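Local structure of DMATS type aromatic prenyltransferase (6ZS0) at residues Leu170-Pro183 against Cys257-Ser269. The protein probably transfers a dimethylallyl group to the C-5 position of the indole ring of tryptophan, as an ABBA-barrel aromatic prenyltransferase. Numbering follows the deposited sequence. Where two conformers were deposited one is given.
Sequences LRRLGHHQAFDSLP and CHSFTDPGAERPS
With CG anti to the carbonyl carbon in both His175 (chi1 -69°) and Phe260 (chi1 -59°), the imidazole reaches into the 261-266 loop, with one face against Phe260 CB, while the phenyl ring points toward Leu170 and the 178-182 segment. Phe260 CB sits over the centre of that imidazole face, 3.9 Å from the ring centroid, and the phenyl presents its edge to the imidazole face in an edge-to-face pair with planes at 50°. In its own plane the imidazole meets main-chain oxygens: His175 ND1 donates to a lone pair of Ala265 O (2.8 Å), and His175 CE1 lies 3.1 Å from Asp262 O. Together these contacts probably limit rotation of the imidazole. Around the phenyl ring, Ala178 CB packs at 3.6 Å from Phe260 CE1, Leu170 CD2 touches Phe260 CD2, and Ser181 OG and Leu182 CD2 come to the edge. Ser181 OG donates to Ala178 O, already the acceptor for Ser181 N.

A Schellman motif with Gly174 as its C-prime residue ends the helix, and Gly174 O receives a CA-H...O contact from Gly264 CA (3.0 Å). Farther out, the extended Glu266 chain brings the anti lone pair of OE1 to Gln177 N (3.0 Å), bridging the two loops. Beyond Leu182, Pro183 CD makes an off-centre CH-pi contact with His258, whose NE2 is hydrogen-bonded to Ser256 OG.

The contact thus joins the C-terminal end of outer helix 162-175 and its following turns to the end of barrel strand 254-260 and the loop leading to strand 270-275; neighbouring strand 202-209 meets Leu173, Leu182 and Pro183.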
# COMPACT_ATOMS: atom_id res chain seq x y z
N LEU A 170 -14.73 -11.37 -8.55
CA LEU A 170 -14.02 -12.66 -8.33
C LEU A 170 -14.55 -13.68 -9.34
O LEU A 170 -13.73 -14.37 -9.97
CB LEU A 170 -14.20 -13.11 -6.89
CG LEU A 170 -13.43 -12.29 -5.87
CD1 LEU A 170 -13.86 -12.67 -4.45
CD2 LEU A 170 -11.92 -12.48 -6.04
N ARG A 171 -15.86 -13.70 -9.54
CA ARG A 171 -16.51 -14.59 -10.54
C ARG A 171 -15.91 -14.33 -11.93
O ARG A 171 -15.50 -15.29 -12.60
CB ARG A 171 -18.02 -14.38 -10.56
CG ARG A 171 -18.75 -15.37 -11.44
CD ARG A 171 -20.10 -14.88 -11.89
NE ARG A 171 -20.07 -13.71 -12.75
CZ ARG A 171 -19.72 -13.72 -14.04
NH1 ARG A 171 -19.34 -14.83 -14.64
NH2 ARG A 171 -19.75 -12.59 -14.73
N ARG A 172 -15.86 -13.08 -12.36
CA ARG A 172 -15.35 -12.72 -13.69
C ARG A 172 -13.88 -13.13 -13.81
O ARG A 172 -13.44 -13.37 -14.94
CB ARG A 172 -15.50 -11.23 -13.96
CG ARG A 172 -16.94 -10.73 -13.99
CD ARG A 172 -16.88 -9.27 -14.33
NE ARG A 172 -18.17 -8.60 -14.40
CZ ARG A 172 -18.34 -7.37 -14.89
NH1 ARG A 172 -17.30 -6.70 -15.36
NH2 ARG A 172 -19.55 -6.84 -14.93
N LEU A 173 -13.13 -13.20 -12.70
CA LEU A 173 -11.68 -13.54 -12.73
C LEU A 173 -11.51 -15.07 -12.60
O LEU A 173 -10.38 -15.51 -12.35
CB LEU A 173 -10.94 -12.80 -11.60
CG LEU A 173 -10.91 -11.27 -11.70
CD1 LEU A 173 -10.24 -10.69 -10.46
CD2 LEU A 173 -10.20 -10.79 -12.95
N GLY A 174 -12.59 -15.83 -12.71
CA GLY A 174 -12.55 -17.30 -12.80
C GLY A 174 -12.44 -17.94 -11.43
O GLY A 174 -11.98 -19.10 -11.37
N HIS A 175 -12.87 -17.25 -10.38
CA HIS A 175 -12.78 -17.72 -8.97
C HIS A 175 -14.17 -18.04 -8.42
O HIS A 175 -14.30 -18.18 -7.22
CB HIS A 175 -12.03 -16.71 -8.12
CG HIS A 175 -10.59 -16.65 -8.48
ND1 HIS A 175 -9.73 -17.70 -8.19
CD2 HIS A 175 -9.87 -15.72 -9.12
CE1 HIS A 175 -8.52 -17.38 -8.63
NE2 HIS A 175 -8.58 -16.18 -9.20
N HIS A 176 -15.16 -18.20 -9.29
CA HIS A 176 -16.50 -18.73 -8.93
C HIS A 176 -17.02 -17.99 -7.68
O HIS A 176 -17.01 -16.73 -7.70
CB HIS A 176 -16.42 -20.26 -8.80
CG HIS A 176 -15.96 -20.91 -10.06
ND1 HIS A 176 -14.61 -21.14 -10.33
CD2 HIS A 176 -16.64 -21.30 -11.16
CE1 HIS A 176 -14.49 -21.68 -11.53
NE2 HIS A 176 -15.72 -21.80 -12.06
N GLN A 177 -17.44 -18.72 -6.64
CA GLN A 177 -18.04 -18.10 -5.42
C GLN A 177 -16.97 -17.96 -4.31
O GLN A 177 -17.33 -18.08 -3.14
CB GLN A 177 -19.29 -18.89 -5.01
CG GLN A 177 -20.45 -18.78 -6.02
CD GLN A 177 -20.63 -17.40 -6.62
OE1 GLN A 177 -21.03 -16.44 -5.96
NE2 GLN A 177 -20.34 -17.28 -7.91
N ALA A 178 -15.72 -17.64 -4.68
CA ALA A 178 -14.60 -17.34 -3.75
C ALA A 178 -15.03 -16.31 -2.68
O ALA A 178 -14.55 -16.36 -1.52
CB ALA A 178 -13.40 -16.86 -4.54
N PHE A 179 -15.91 -15.38 -3.04
CA PHE A 179 -16.43 -14.37 -2.08
C PHE A 179 -16.81 -15.03 -0.76
O PHE A 179 -16.56 -14.44 0.31
CB PHE A 179 -17.65 -13.64 -2.63
CG PHE A 179 -18.15 -12.61 -1.67
CD1 PHE A 179 -17.52 -11.38 -1.57
CD2 PHE A 179 -19.19 -12.91 -0.80
CE1 PHE A 179 -17.97 -10.44 -0.66
CE2 PHE A 179 -19.63 -11.97 0.12
CZ PHE A 179 -19.01 -10.74 0.19
N ASP A 180 -17.43 -16.21 -0.82
CA ASP A 180 -17.98 -16.92 0.37
C ASP A 180 -16.87 -17.53 1.24
O ASP A 180 -17.20 -17.89 2.37
CB ASP A 180 -19.03 -17.94 -0.07
CG ASP A 180 -20.23 -17.24 -0.67
OD1 ASP A 180 -20.70 -16.27 -0.05
OD2 ASP A 180 -20.69 -17.66 -1.74
N SER A 181 -15.62 -17.59 0.78
CA SER A 181 -14.45 -18.04 1.58
C SER A 181 -13.90 -16.91 2.46
O SER A 181 -13.08 -17.20 3.34
CB SER A 181 -13.36 -18.57 0.69
OG SER A 181 -12.72 -17.50 0.01
N LEU A 182 -14.32 -15.67 2.23
CA LEU A 182 -13.76 -14.50 2.96
C LEU A 182 -14.37 -14.44 4.37
O LEU A 182 -15.57 -14.70 4.54
CB LEU A 182 -14.04 -13.20 2.21
CG LEU A 182 -13.38 -13.05 0.84
CD1 LEU A 182 -14.02 -11.91 0.08
CD2 LEU A 182 -11.89 -12.84 0.98
N PRO A 183 -13.57 -14.08 5.39
CA PRO A 183 -14.09 -13.87 6.73
C PRO A 183 -14.99 -12.62 6.79
O PRO A 183 -14.98 -11.83 5.86
CB PRO A 183 -12.83 -13.69 7.58
CG PRO A 183 -11.84 -13.08 6.62
CD PRO A 183 -12.12 -13.80 5.31
N CYS A 257 -5.85 -8.64 3.69
CA CYS A 257 -5.83 -8.90 2.24
C CYS A 257 -5.89 -10.43 2.03
O CYS A 257 -5.17 -11.13 2.77
CB CYS A 257 -4.55 -8.30 1.66
SG CYS A 257 -4.26 -8.71 -0.07
N HIS A 258 -6.69 -10.89 1.09
CA HIS A 258 -6.87 -12.33 0.77
C HIS A 258 -6.57 -12.50 -0.70
O HIS A 258 -7.30 -11.87 -1.51
CB HIS A 258 -8.28 -12.77 1.18
CG HIS A 258 -8.56 -12.37 2.59
ND1 HIS A 258 -8.42 -13.25 3.63
CD2 HIS A 258 -8.90 -11.18 3.13
CE1 HIS A 258 -8.67 -12.63 4.76
NE2 HIS A 258 -8.97 -11.34 4.48
N SER A 259 -5.56 -13.30 -1.00
CA SER A 259 -4.95 -13.45 -2.34
C SER A 259 -5.49 -14.72 -2.96
O SER A 259 -5.31 -15.79 -2.35
CB SER A 259 -3.43 -13.47 -2.25
OG SER A 259 -2.93 -12.17 -1.95
N PHE A 260 -6.16 -14.58 -4.12
CA PHE A 260 -6.62 -15.69 -5.00
C PHE A 260 -5.72 -15.74 -6.25
O PHE A 260 -5.78 -14.80 -7.08
CB PHE A 260 -8.09 -15.47 -5.35
CG PHE A 260 -9.00 -15.40 -4.16
CD1 PHE A 260 -9.59 -16.56 -3.65
CD2 PHE A 260 -9.28 -14.19 -3.54
CE1 PHE A 260 -10.44 -16.50 -2.56
CE2 PHE A 260 -10.13 -14.14 -2.44
CZ PHE A 260 -10.71 -15.30 -1.95
N THR A 261 -4.92 -16.81 -6.39
CA THR A 261 -3.89 -16.94 -7.45
C THR A 261 -4.05 -18.24 -8.24
O THR A 261 -3.78 -18.20 -9.46
CB THR A 261 -2.49 -16.83 -6.84
OG1 THR A 261 -2.35 -17.93 -5.94
CG2 THR A 261 -2.28 -15.51 -6.14
N ASP A 262 -4.46 -19.33 -7.60
CA ASP A 262 -4.69 -20.64 -8.28
C ASP A 262 -5.89 -20.50 -9.22
O ASP A 262 -6.96 -20.05 -8.81
CB ASP A 262 -4.92 -21.75 -7.26
CG ASP A 262 -4.03 -21.68 -6.02
OD1 ASP A 262 -4.59 -21.49 -4.90
OD2 ASP A 262 -2.80 -21.83 -6.18
N PRO A 263 -5.78 -20.86 -10.52
CA PRO A 263 -6.93 -20.80 -11.42
C PRO A 263 -8.13 -21.59 -10.89
O PRO A 263 -7.95 -22.70 -10.41
CB PRO A 263 -6.43 -21.37 -12.77
CG PRO A 263 -5.03 -21.92 -12.49
CD PRO A 263 -4.54 -21.28 -11.20
N GLY A 264 -9.32 -20.99 -10.94
CA GLY A 264 -10.59 -21.65 -10.57
C GLY A 264 -10.78 -21.80 -9.06
O GLY A 264 -11.88 -22.23 -8.66
N ALA A 265 -9.77 -21.46 -8.25
CA ALA A 265 -9.76 -21.71 -6.78
C ALA A 265 -10.81 -20.82 -6.10
O ALA A 265 -10.91 -19.62 -6.47
CB ALA A 265 -8.39 -21.49 -6.21
N GLU A 266 -11.55 -21.39 -5.16
CA GLU A 266 -12.60 -20.70 -4.37
C GLU A 266 -12.05 -20.30 -3.00
O GLU A 266 -12.81 -19.73 -2.24
CB GLU A 266 -13.83 -21.59 -4.25
CG GLU A 266 -14.55 -21.78 -5.57
CD GLU A 266 -15.96 -22.33 -5.45
OE1 GLU A 266 -16.92 -21.53 -5.64
OE2 GLU A 266 -16.10 -23.54 -5.18
N ARG A 267 -10.78 -20.58 -2.72
CA ARG A 267 -10.14 -20.32 -1.40
C ARG A 267 -8.85 -19.56 -1.63
O ARG A 267 -8.17 -19.80 -2.61
CB ARG A 267 -9.91 -21.65 -0.68
CG ARG A 267 -11.20 -22.43 -0.44
CD ARG A 267 -11.03 -23.68 0.41
NE ARG A 267 -10.75 -23.38 1.81
CZ ARG A 267 -9.54 -23.41 2.39
NH1 ARG A 267 -9.41 -23.12 3.68
NH2 ARG A 267 -8.46 -23.71 1.68
N PRO A 268 -8.50 -18.58 -0.77
CA PRO A 268 -7.26 -17.83 -0.94
C PRO A 268 -6.00 -18.61 -0.55
O PRO A 268 -6.07 -19.43 0.33
CB PRO A 268 -7.46 -16.60 -0.03
CG PRO A 268 -8.38 -17.09 1.05
CD PRO A 268 -9.29 -18.10 0.37
N SER A 269 -4.91 -18.34 -1.26
CA SER A 269 -3.57 -18.95 -1.02
C SER A 269 -2.66 -17.98 -0.27
O SER A 269 -1.55 -18.37 0.10
CB SER A 269 -2.95 -19.39 -2.31
OG SER A 269 -2.80 -18.29 -3.17
O HOH W 1 -9.07 -18.01 -12.13